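Local coordinates for uncharacterized protein (Helicobacter pylori, PDB 4O5J) that forms the extracellular adhesion domain of the sialic acid-binding adhesin SabA, which probably attaches the bacterium to sialylated glycans on host cells, at residues Ser99-Ala102 with Phe106-Phe109; Met214-Ile219 with Tyr316-Lys321; Ile231-Thr234 with Gln239-Val242; Phe108-Lys113 with Gln119-Gln124. All coordinates share one frame; numbering follows the deposited sequence.

Contact 1: Ser99-Ala102 with Phe106-Phe109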
loop_
_atom_site.group_PDB
_atom_site.type_symbol
_atom_site.label_atom_id
_atom_site.label_comp_id
_atom_site.label_asym_id
_atom_site.label_seq_id
_atom_site.Cartn_x
_atom_site.Cartn_y
_atom_site.Cartn_z
ATOM N N SER A 99 -9.313 17.242 -4.279
ATOM C CA SER A 99 -10.301 17.704 -5.270
ATOM C C SER A 99 -11.730 17.740 -4.678
ATOM O O SER A 99 -12.497 18.704 -4.939
ATOM C CB SER A 99 -10.245 16.786 -6.462
ATOM O OG SER A 99 -11.061 17.296 -7.448
ATOM N N LEU A 100 -12.092 16.757 -3.838
ATOM C CA LEU A 100 -13.422 16.730 -3.203
ATOM C C LEU A 100 -13.517 17.796 -2.129
ATOM O O LEU A 100 -14.476 18.592 -2.083
ATOM C CB LEU A 100 -13.704 15.367 -2.549
ATOM C CG LEU A 100 -13.971 14.197 -3.448
ATOM C CD1 LEU A 100 -14.122 12.924 -2.579
ATOM C CD2 LEU A 100 -15.227 14.458 -4.329
ATOM N N TYR A 101 -12.546 17.736 -1.210
ATOM C CA TYR A 101 -12.474 18.611 -0.038
ATOM C C TYR A 101 -12.399 20.108 -0.427
ATOM O O TYR A 101 -13.112 20.979 0.150
ATOM C CB TYR A 101 -11.250 18.175 0.710
ATOM C CG TYR A 101 -10.788 19.007 1.887
ATOM C CD1 TYR A 101 -11.457 18.978 3.090
ATOM C CD2 TYR A 101 -9.568 19.749 1.823
ATOM C CE1 TYR A 101 -10.999 19.664 4.209
ATOM C CE2 TYR A 101 -9.093 20.435 2.937
ATOM C CZ TYR A 101 -9.810 20.392 4.113
ATOM O OH TYR A 101 -9.328 21.066 5.237
ATOM N N ALA A 102 -11.549 20.405 -1.413
ATOM C CA ALA A 102 -11.283 21.778 -1.819
ATOM C C ALA A 102 -11.541 21.891 -3.319
ATOM O O ALA A 102 -12.680 22.167 -3.738
ATOM C CB ALA A 102 -9.829 22.168 -1.483
ATOM N N PHE A 106 -14.911 24.627 -2.601
ATOM C CA PHE A 106 -14.554 24.036 -1.317
ATOM C C PHE A 106 -15.772 23.535 -0.517
ATOM O O PHE A 106 -16.871 24.024 -0.679
ATOM C CB PHE A 106 -13.800 25.030 -0.414
ATOM C CG PHE A 106 -12.716 25.844 -1.133
ATOM C CD1 PHE A 106 -12.083 25.326 -2.265
ATOM C CD2 PHE A 106 -12.346 27.084 -0.632
ATOM C CE1 PHE A 106 -11.088 26.053 -2.939
ATOM C CE2 PHE A 106 -11.303 27.834 -1.299
ATOM C CZ PHE A 106 -10.709 27.321 -2.464
ATOM N N THR A 107 -15.494 22.590 0.374
ATOM C CA THR A 107 -16.488 22.137 1.340
ATOM C C THR A 107 -16.327 22.950 2.626
ATOM O O THR A 107 -16.873 22.596 3.684
ATOM C CB THR A 107 -16.303 20.643 1.630
ATOM O OG1 THR A 107 -15.008 20.451 2.208
ATOM C CG2 THR A 107 -16.427 19.821 0.349
ATOM N N PHE A 108 -15.594 24.071 2.541
ATOM C CA PHE A 108 -15.424 24.976 3.698
ATOM C C PHE A 108 -15.286 26.404 3.177
ATOM O O PHE A 108 -15.063 26.630 1.976
ATOM C CB PHE A 108 -14.179 24.561 4.498
ATOM C CG PHE A 108 -12.943 24.393 3.645
ATOM C CD1 PHE A 108 -12.096 25.509 3.367
ATOM C CD2 PHE A 108 -12.614 23.152 3.110
ATOM C CE1 PHE A 108 -10.941 25.351 2.568
ATOM C CE2 PHE A 108 -11.450 22.987 2.329
ATOM C CZ PHE A 108 -10.619 24.099 2.032
ATOM N N PHE A 109 -15.410 27.377 4.083
ATOM C CA PHE A 109 -15.330 28.783 3.742
ATOM C C PHE A 109 -13.944 29.357 4.153
ATOM O O PHE A 109 -13.517 29.221 5.312
ATOM C CB PHE A 109 -16.403 29.556 4.483
ATOM C CG PHE A 109 -16.363 31.040 4.253
ATOM C CD1 PHE A 109 -16.802 31.596 3.048
ATOM C CD2 PHE A 109 -15.864 31.894 5.267
ATOM C CE1 PHE A 109 -16.744 32.984 2.839
ATOM C CE2 PHE A 109 -15.833 33.273 5.072
ATOM C CZ PHE A 109 -16.296 33.831 3.858
#
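Tyr101 and Thr107 meet in a loop closed on the C-terminal end of helix 82-101, where the chain leaves toward strand 109-110. Two hydrogen bonds grip Tyr101 O. The backbone N of Thr107 donates from 2.9 Å, nearly straight at 163° although tilted from the carbonyl plane, while Thr107 OG1, 2.8 Å from Tyr101 O, lies in that plane on a lone pair. Threonine suits the place because, with OG1 set between its own N and carbonyl carbon (chi1 62°), one residue supplies both donors. Its methyl CG2 meanwhile rests against Leu100 O. A positive partner is at hand too: Lys325 NZ bonds to Ser99 O and Leu100 O at the end of the helix and to Ala102 O just after it.

Aromatic packing accompanies these bonds. Phe108 lays CE2 over the centre of the Tyr101 ring, 3.5 Å from Tyr101 CE2, with the planes inclined at 48°. The small Ala102 lets both phenylalanines come close, its CB touching Phe106 CD1 and Phe108 CZ. Phe106 also turns its ring edge to the backbone: Ala102 O lies at that edge, in the ring plane, 3.5 Å from Phe106 CD1.

Contact 2: Met214-Ile219 with Tyr316-Lys321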
loop_
_atom_site.group_PDB
_atom_site.type_symbol
_atom_site.label_atom_id
_atom_site.label_comp_id
_atom_site.label_asym_id
_atom_site.label_seq_id
_atom_site.Cartn_x
_atom_site.Cartn_y
_atom_site.Cartn_z
ATOM N N MET A 214 -15.650 19.587 6.909
ATOM C CA MET A 214 -16.020 19.656 5.511
ATOM C C MET A 214 -17.522 19.460 5.313
ATOM O O MET A 214 -18.141 18.517 5.882
ATOM C CB MET A 214 -15.175 18.663 4.655
ATOM C CG MET A 214 -15.299 17.224 5.043
ATOM S SD MET A 214 -14.230 16.131 4.049
ATOM C CE MET A 214 -14.946 16.269 2.396
ATOM N N MET A 215 -18.134 20.325 4.504
ATOM C CA MET A 215 -19.563 20.255 4.224
ATOM C C MET A 215 -19.783 19.454 2.928
ATOM O O MET A 215 -19.690 20.022 1.813
ATOM C CB MET A 215 -20.117 21.669 4.074
ATOM C CG MET A 215 -19.961 22.498 5.344
ATOM S SD MET A 215 -20.536 24.234 5.182
ATOM C CE MET A 215 -19.266 24.933 4.093
ATOM N N TRP A 216 -20.037 18.160 3.041
ATOM C CA TRP A 216 -20.228 17.314 1.849
ATOM C C TRP A 216 -21.375 17.766 0.968
ATOM O O TRP A 216 -21.370 17.498 -0.222
ATOM C CB TRP A 216 -20.404 15.848 2.204
ATOM C CG TRP A 216 -19.135 15.185 2.639
ATOM C CD1 TRP A 216 -18.494 15.325 3.848
ATOM C CD2 TRP A 216 -18.366 14.200 1.883
ATOM N NE1 TRP A 216 -17.345 14.523 3.884
ATOM C CE2 TRP A 216 -17.244 13.818 2.707
ATOM C CE3 TRP A 216 -18.511 13.604 0.621
ATOM C CZ2 TRP A 216 -16.315 12.878 2.290
ATOM C CZ3 TRP A 216 -17.587 12.681 0.196
ATOM C CH2 TRP A 216 -16.493 12.311 1.000
ATOM N N LYS A 217 -22.373 18.464 1.539
ATOM C CA LYS A 217 -23.475 18.960 0.739
ATOM C C LYS A 217 -22.990 19.975 -0.311
ATOM O O LYS A 217 -23.662 20.160 -1.353
ATOM C CB LYS A 217 -24.547 19.591 1.634
ATOM C CG LYS A 217 -25.800 19.991 0.901
ATOM C CD LYS A 217 -26.511 18.723 0.268
ATOM C CE LYS A 217 -27.782 19.139 -0.507
ATOM N NZ LYS A 217 -28.435 17.970 -1.146
ATOM N N ASN A 218 -21.826 20.638 -0.061
ATOM C CA ASN A 218 -21.253 21.558 -1.063
ATOM C C ASN A 218 -20.811 20.814 -2.336
ATOM O O ASN A 218 -20.651 21.446 -3.401
ATOM C CB ASN A 218 -20.059 22.360 -0.480
ATOM C CG ASN A 218 -20.508 23.580 0.286
ATOM O OD1 ASN A 218 -21.665 23.691 0.703
ATOM N ND2 ASN A 218 -19.576 24.548 0.477
ATOM N N ILE A 219 -20.627 19.488 -2.265
ATOM C CA ILE A 219 -20.139 18.764 -3.404
ATOM C C ILE A 219 -21.282 18.369 -4.348
ATOM O O ILE A 219 -22.178 17.622 -3.949
ATOM C CB ILE A 219 -19.414 17.506 -2.977
ATOM C CG1 ILE A 219 -18.152 17.866 -2.186
ATOM C CG2 ILE A 219 -19.056 16.681 -4.216
ATOM C CD1 ILE A 219 -17.568 16.717 -1.344
ATOM N N TYR A 316 -16.108 6.040 -1.848
ATOM C CA TYR A 316 -15.202 5.679 -2.917
ATOM C C TYR A 316 -15.767 6.216 -4.233
ATOM O O TYR A 316 -15.005 6.731 -5.081
ATOM C CB TYR A 316 -15.007 4.156 -2.967
ATOM C CG TYR A 316 -14.003 3.707 -3.988
ATOM C CD1 TYR A 316 -12.640 3.952 -3.790
ATOM C CD2 TYR A 316 -14.368 3.078 -5.185
ATOM C CE1 TYR A 316 -11.684 3.582 -4.714
ATOM C CE2 TYR A 316 -13.380 2.700 -6.138
ATOM C CZ TYR A 316 -12.051 2.955 -5.883
ATOM O OH TYR A 316 -11.062 2.583 -6.776
ATOM N N LYS A 317 -17.099 6.101 -4.410
ATOM C CA LYS A 317 -17.718 6.585 -5.649
ATOM C C LYS A 317 -17.440 8.087 -5.821
ATOM O O LYS A 317 -17.162 8.542 -6.920
ATOM C CB LYS A 317 -19.248 6.283 -5.668
ATOM C CG LYS A 317 -19.997 6.784 -6.870
ATOM C CD LYS A 317 -19.480 6.222 -8.203
ATOM C CE LYS A 317 -19.661 4.702 -8.368
ATOM N NZ LYS A 317 -18.951 4.054 -9.549
ATOM N N TYR A 318 -17.554 8.867 -4.746
ATOM C CA TYR A 318 -17.276 10.324 -4.797
ATOM C C TYR A 318 -15.805 10.542 -5.206
ATOM O O TYR A 318 -15.520 11.335 -6.089
ATOM C CB TYR A 318 -17.506 10.978 -3.449
ATOM C CG TYR A 318 -18.863 11.505 -3.224
ATOM C CD1 TYR A 318 -19.107 12.893 -3.226
ATOM C CD2 TYR A 318 -19.981 10.646 -3.016
ATOM C CE1 TYR A 318 -20.358 13.400 -2.995
ATOM C CE2 TYR A 318 -21.258 11.204 -2.783
ATOM C CZ TYR A 318 -21.438 12.548 -2.788
ATOM O OH TYR A 318 -22.713 13.111 -2.593
ATOM N N LEU A 319 -14.904 9.801 -4.591
ATOM C CA LEU A 319 -13.484 9.870 -4.904
ATOM C C LEU A 319 -13.227 9.551 -6.388
ATOM O O LEU A 319 -12.530 10.293 -7.078
ATOM C CB LEU A 319 -12.735 8.875 -4.033
ATOM C CG LEU A 319 -11.212 8.884 -4.080
ATOM C CD1 LEU A 319 -10.635 10.238 -3.557
ATOM C CD2 LEU A 319 -10.709 7.750 -3.183
ATOM N N GLU A 320 -13.783 8.457 -6.899
ATOM C CA GLU A 320 -13.596 8.082 -8.310
ATOM C C GLU A 320 -14.152 9.139 -9.236
ATOM O O GLU A 320 -13.656 9.303 -10.348
ATOM C CB GLU A 320 -14.402 6.814 -8.621
ATOM C CG GLU A 320 -13.685 5.611 -8.195
ATOM C CD GLU A 320 -14.459 4.385 -8.621
ATOM O OE1 GLU A 320 -15.726 4.460 -8.448
ATOM O OE2 GLU A 320 -13.803 3.378 -9.087
ATOM N N LYS A 321 -15.188 9.853 -8.801
ATOM C CA LYS A 321 -15.883 10.774 -9.715
ATOM C C LYS A 321 -15.532 12.228 -9.412
ATOM O O LYS A 321 -16.181 13.163 -9.907
ATOM C CB LYS A 321 -17.385 10.552 -9.663
ATOM C CG LYS A 321 -17.832 9.171 -10.076
ATOM C CD LYS A 321 -17.764 9.002 -11.523
ATOM C CE LYS A 321 -18.413 7.690 -11.902
ATOM N NZ LYS A 321 -18.436 7.776 -13.370
HETATM O O HOH W 1 -22.870 15.731 -2.032
#
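The Tyr318 ring takes the edge of Trp216 on one face, in an edge-to-face aromatic pair with the six-membered ring of the indole: the centroids are 5.4 Å apart and the planes stand at 74°. Trp216 CZ3 comes to 3.8 Å from Tyr318 CD1, and CE3 sits over the rim of the phenol ring. At the edge of the Tyr318 ring, Ile219 CG2 approaches CE1 to 3.7 Å, brought there because this branch stands anti to the backbone N of Ile219. One face of Trp216 is covered by the methyl CE of Met214, offset toward its rim, and Tyr240 also meets the indole.

A short 3-10 segment puts Trp216 and Ile219 on the same side of the chain, with Ile219 N bonded to Trp216 O, so that both reach Tyr318. Tyrosine suits this buried position since its ring packs while its hydroxyl remains satisfied: Tyr318 OH bonds to Ile231 N and, at 2.7 Å, to a water that also bonds to Ile219 O.

Around this pair, helix 82-101 sends Leu100 against Tyr318, and Phe97 and Tyr101 against Met214. Met215 leans on helix 130-135, and Leu319 turns to helix 343-396. The contact thus sets the 3-10 turn that follows strand 214-215 against helix 313-320.

Contact 3: Ile231-Thr234 with Gln239-Val242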
loop_
_atom_site.group_PDB
_atom_site.type_symbol
_atom_site.label_atom_id
_atom_site.label_comp_id
_atom_site.label_asym_id
_atom_site.label_seq_id
_atom_site.Cartn_x
_atom_site.Cartn_y
_atom_site.Cartn_z
ATOM N N ILE A 231 -23.846 11.750 -0.229
ATOM C CA ILE A 231 -23.303 12.146 1.092
ATOM C C ILE A 231 -23.488 13.630 1.297
ATOM O O ILE A 231 -23.037 14.453 0.469
ATOM C CB ILE A 231 -21.841 11.765 1.220
ATOM C CG1 ILE A 231 -21.681 10.268 0.938
ATOM C CG2 ILE A 231 -21.313 12.176 2.584
ATOM C CD1 ILE A 231 -20.246 9.830 0.809
ATOM N N THR A 232 -24.171 13.992 2.407
ATOM C CA THR A 232 -24.618 15.369 2.629
ATOM C C THR A 232 -24.267 15.836 4.039
ATOM O O THR A 232 -24.685 16.905 4.469
ATOM C CB THR A 232 -26.165 15.498 2.455
ATOM O OG1 THR A 232 -26.787 14.786 3.533
ATOM C CG2 THR A 232 -26.637 14.935 1.130
ATOM N N SER A 233 -23.574 14.996 4.794
ATOM C CA SER A 233 -23.257 15.316 6.163
ATOM C C SER A 233 -22.059 16.346 6.229
ATOM O O SER A 233 -21.377 16.618 5.248
ATOM C CB SER A 233 -22.856 14.076 6.913
ATOM O OG SER A 233 -21.712 13.465 6.353
ATOM N N THR A 234 -21.831 16.890 7.405
ATOM C CA THR A 234 -20.782 17.855 7.676
ATOM C C THR A 234 -20.000 17.429 8.871
ATOM O O THR A 234 -20.553 17.218 9.922
ATOM C CB THR A 234 -21.350 19.256 7.976
ATOM O OG1 THR A 234 -21.975 19.787 6.780
ATOM C CG2 THR A 234 -20.205 20.227 8.436
ATOM N N GLN A 239 -13.339 12.253 10.592
ATOM C CA GLN A 239 -14.551 11.443 10.861
ATOM C C GLN A 239 -14.942 10.645 9.640
ATOM O O GLN A 239 -15.899 9.916 9.704
ATOM C CB GLN A 239 -15.731 12.319 11.262
ATOM C CG GLN A 239 -15.545 13.103 12.556
ATOM C CD GLN A 239 -14.974 12.247 13.632
ATOM O OE1 GLN A 239 -15.683 11.485 14.257
ATOM N NE2 GLN A 239 -13.656 12.344 13.833
ATOM N N TYR A 240 -14.232 10.780 8.504
ATOM C CA TYR A 240 -14.589 10.007 7.295
ATOM C C TYR A 240 -13.546 8.983 6.948
ATOM O O TYR A 240 -12.323 9.298 6.915
ATOM C CB TYR A 240 -14.824 10.935 6.138
ATOM C CG TYR A 240 -16.013 11.854 6.349
ATOM C CD1 TYR A 240 -17.317 11.464 5.979
ATOM C CD2 TYR A 240 -15.854 13.105 6.925
ATOM C CE1 TYR A 240 -18.381 12.306 6.173
ATOM C CE2 TYR A 240 -16.923 13.940 7.149
ATOM C CZ TYR A 240 -18.181 13.545 6.765
ATOM O OH TYR A 240 -19.245 14.401 6.991
ATOM N N ALA A 241 -13.984 7.742 6.705
ATOM C CA ALA A 241 -13.077 6.638 6.443
ATOM C C ALA A 241 -12.238 6.879 5.176
ATOM O O ALA A 241 -11.096 6.418 5.076
ATOM C CB ALA A 241 -13.859 5.274 6.354
ATOM N N VAL A 242 -12.812 7.557 4.193
ATOM C CA VAL A 242 -12.094 7.787 2.948
ATOM C C VAL A 242 -10.844 8.609 3.268
ATOM O O VAL A 242 -9.763 8.299 2.781
ATOM C CB VAL A 242 -12.940 8.475 1.877
ATOM C CG1 VAL A 242 -13.371 9.867 2.300
ATOM C CG2 VAL A 242 -12.169 8.517 0.552
#
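Ser233, just before strand 234-235, and Tyr240, just before helix 241-268, bridge that strand and the short connection between it and the helix. Tyr240 occupies the N-cap position of the helix, yet its side chain spans the loop instead of capping: Gln315 OE1 receives the N-H of Val242 in the first turn. With CG anti to the carbonyl carbon (chi1 -64°), the phenol reaches across to the serine, and Tyr240 OH lies 2.7 Å from Ser233 OG in a hydrogen bond. The serine oxygen approaches at the ring's edge, in its plane, and stands 3.5 Å from Tyr240 CE1.

Serine fits this site as a short polar group at the surface, and tyrosine as a long reach whose ring stays buried. The Tyr240 side chain also touches Gln315 of helix 313-320. A bound 1,2-ethanediol, probably from the crystallisation liquor, lies about 4 Å from the Tyr240 side chain.

Across these two segments the chemistry amounts to one hydroxyl pair. Either oxygen could donate, so the bond can form with its proton running in either direction and joins loop to helix start without any formal charge.

Contact 4: Phe108-Lys113 with Gln119-Gln124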
loop_
_atom_site.group_PDB
_atom_site.type_symbol
_atom_site.label_atom_id
_atom_site.label_comp_id
_atom_site.label_asym_id
_atom_site.label_seq_id
_atom_site.Cartn_x
_atom_site.Cartn_y
_atom_site.Cartn_z
ATOM N N PHE A 108 -15.594 24.071 2.541
ATOM C CA PHE A 108 -15.424 24.976 3.698
ATOM C C PHE A 108 -15.286 26.404 3.177
ATOM O O PHE A 108 -15.063 26.630 1.976
ATOM C CB PHE A 108 -14.179 24.561 4.498
ATOM C CG PHE A 108 -12.943 24.393 3.645
ATOM C CD1 PHE A 108 -12.096 25.509 3.367
ATOM C CD2 PHE A 108 -12.614 23.152 3.110
ATOM C CE1 PHE A 108 -10.941 25.351 2.568
ATOM C CE2 PHE A 108 -11.450 22.987 2.329
ATOM C CZ PHE A 108 -10.619 24.099 2.032
ATOM N N PHE A 109 -15.410 27.377 4.083
ATOM C CA PHE A 109 -15.330 28.783 3.742
ATOM C C PHE A 109 -13.944 29.357 4.153
ATOM O O PHE A 109 -13.517 29.221 5.312
ATOM C CB PHE A 109 -16.403 29.556 4.483
ATOM C CG PHE A 109 -16.363 31.040 4.253
ATOM C CD1 PHE A 109 -16.802 31.596 3.048
ATOM C CD2 PHE A 109 -15.864 31.894 5.267
ATOM C CE1 PHE A 109 -16.744 32.984 2.839
ATOM C CE2 PHE A 109 -15.833 33.273 5.072
ATOM C CZ PHE A 109 -16.296 33.831 3.858
ATOM N N VAL A 110 -13.229 29.944 3.199
ATOM C CA VAL A 110 -11.913 30.534 3.499
ATOM C C VAL A 110 -12.108 32.019 3.722
ATOM O O VAL A 110 -12.508 32.737 2.817
ATOM C CB VAL A 110 -10.904 30.326 2.387
ATOM C CG1 VAL A 110 -9.585 31.120 2.672
ATOM C CG2 VAL A 110 -10.612 28.858 2.190
ATOM N N GLY A 111 -11.852 32.479 4.937
ATOM C CA GLY A 111 -11.866 33.914 5.218
ATOM C C GLY A 111 -12.173 34.121 6.711
ATOM O O GLY A 111 -12.168 33.144 7.520
ATOM N N LYS A 112 -12.445 35.378 7.099
ATOM C CA LYS A 112 -12.631 35.755 8.513
ATOM C C LYS A 112 -14.116 35.678 8.794
ATOM O O LYS A 112 -14.958 36.129 8.011
ATOM C CB LYS A 112 -11.991 37.113 8.894
ATOM C CG LYS A 112 -11.347 37.925 7.752
ATOM C CD LYS A 112 -10.080 37.307 7.059
ATOM C CE LYS A 112 -10.120 37.303 5.500
ATOM N NZ LYS A 112 -8.946 36.576 4.865
ATOM N N LYS A 113 -14.425 34.999 9.878
ATOM C CA LYS A 113 -15.792 34.645 10.201
ATOM C C LYS A 113 -16.295 35.603 11.294
ATOM O O LYS A 113 -16.373 35.225 12.451
ATOM C CB LYS A 113 -15.869 33.136 10.583
ATOM C CG LYS A 113 -17.228 32.652 11.084
ATOM C CD LYS A 113 -17.547 31.214 10.689
ATOM C CE LYS A 113 -18.274 30.417 11.786
ATOM N NZ LYS A 113 -17.194 29.773 12.635
ATOM N N GLN A 119 -16.164 37.489 5.953
ATOM C CA GLN A 119 -15.454 38.228 4.882
ATOM C C GLN A 119 -14.626 37.227 4.043
ATOM O O GLN A 119 -13.597 36.719 4.503
ATOM C CB GLN A 119 -14.538 39.343 5.433
ATOM C CG GLN A 119 -14.873 39.667 6.904
ATOM C CD GLN A 119 -13.934 40.680 7.535
ATOM O OE1 GLN A 119 -14.236 41.285 8.583
ATOM N NE2 GLN A 119 -12.768 40.878 6.907
ATOM N N PRO A 120 -15.062 36.961 2.807
ATOM C CA PRO A 120 -14.386 35.938 1.952
ATOM C C PRO A 120 -13.013 36.343 1.433
ATOM O O PRO A 120 -12.820 37.451 0.982
ATOM C CB PRO A 120 -15.348 35.751 0.762
ATOM C CG PRO A 120 -16.198 37.037 0.758
ATOM C CD PRO A 120 -16.238 37.584 2.176
ATOM N N ALA A 121 -12.068 35.430 1.489
ATOM C CA ALA A 121 -10.793 35.659 0.847
ATOM C C ALA A 121 -11.036 35.467 -0.670
ATOM O O ALA A 121 -11.850 34.646 -1.086
ATOM C CB ALA A 121 -9.772 34.655 1.345
ATOM N N SER A 122 -10.331 36.224 -1.497
ATOM C CA SER A 122 -10.462 36.137 -2.956
ATOM C C SER A 122 -9.658 34.970 -3.513
ATOM O O SER A 122 -8.679 35.177 -4.232
ATOM C CB SER A 122 -9.991 37.424 -3.635
ATOM O OG SER A 122 -10.833 38.437 -3.353
ATOM N N VAL A 123 -10.062 33.742 -3.176
ATOM C CA VAL A 123 -9.406 32.571 -3.699
ATOM C C VAL A 123 -10.330 31.711 -4.559
ATOM O O VAL A 123 -11.459 31.450 -4.196
ATOM C CB VAL A 123 -8.748 31.755 -2.580
ATOM C CG1 VAL A 123 -7.705 32.623 -1.781
ATOM C CG2 VAL A 123 -9.792 31.157 -1.630
ATOM N N GLN A 124 -9.825 31.294 -5.711
ATOM C CA GLN A 124 -10.586 30.513 -6.667
ATOM C C GLN A 124 -11.151 29.265 -5.974
ATOM O O GLN A 124 -10.408 28.479 -5.382
ATOM C CB GLN A 124 -9.642 30.105 -7.778
ATOM C CG GLN A 124 -10.307 29.905 -9.085
ATOM C CD GLN A 124 -9.336 29.619 -10.187
ATOM O OE1 GLN A 124 -8.169 29.370 -9.933
ATOM N NE2 GLN A 124 -9.792 29.635 -11.406
#
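Lys112 and Gln119 face each other in the beta hairpin of strands 112-113 and 118-120, as an antiparallel hydrogen-bonded pair. Gln119 N donates to Lys112 O at 2.7 Å, and Lys112 N returns a longer bond to Gln119 O at 3.1 Å. Next comes Gly111 opposite Pro120, a non-hydrogen-bonded pair, where proline's missing N-H costs the ladder nothing. Beyond it Ala121 N meets Val110 O at 3.0 Å, almost straight at 175°. Gly111 marks a corner in the chain: its backbone angles (phi 155°) would press a side chain against the preceding carbonyl, and its bare CA comes within 3.4 Å of Gln119 O.

Side chains divide by environment. Lys112 and Gln119 lie together on one exposed face of the hairpin, crossing at about a right angle, though the lysine is poorly ordered. Phe109, with CG anti to its N (chi1 177°), extends its ring so that CZ reaches 3.4 Å from Pro120 CA, while Phe109 CE1 touches Pro120 CB. Val110 CG1 packs on Ala121 CB at 3.8 Å, and Val123 adds a further apolar touch to Val110.

Asn126 ties both segments together through Val110 N and Ala121 O. Before the corner, strand 109-110 runs parallel to strand 143-144, Phe129 meets Phe109 edge-to-face, and helix 146-163 packs Tyr149 on Val110 and Gln146 on Ala121.

Contacts 1 and 2 are buried, whereas contacts 3 and 4 reach the surface. Contacts 1 and 4 share Phe108 and Phe109, so the chain leaving helix 82-101 passes straight from a loop packed with aromatic rings into a hairpin held by backbone bonds and by apolar packing on its buried side. Contact 2 lies between contacts 1 and 3: Met215 N probably bonds to Thr107 O on one side, and Trp216 N to Ser233 O on the other, linking the loop after helix 82-101 to the small sheet. Chemistry follows place. Ring edges and faces dominate contact 2, a doubly used carbonyl and rings contact 1, and a lone hydroxyl pair contact 3.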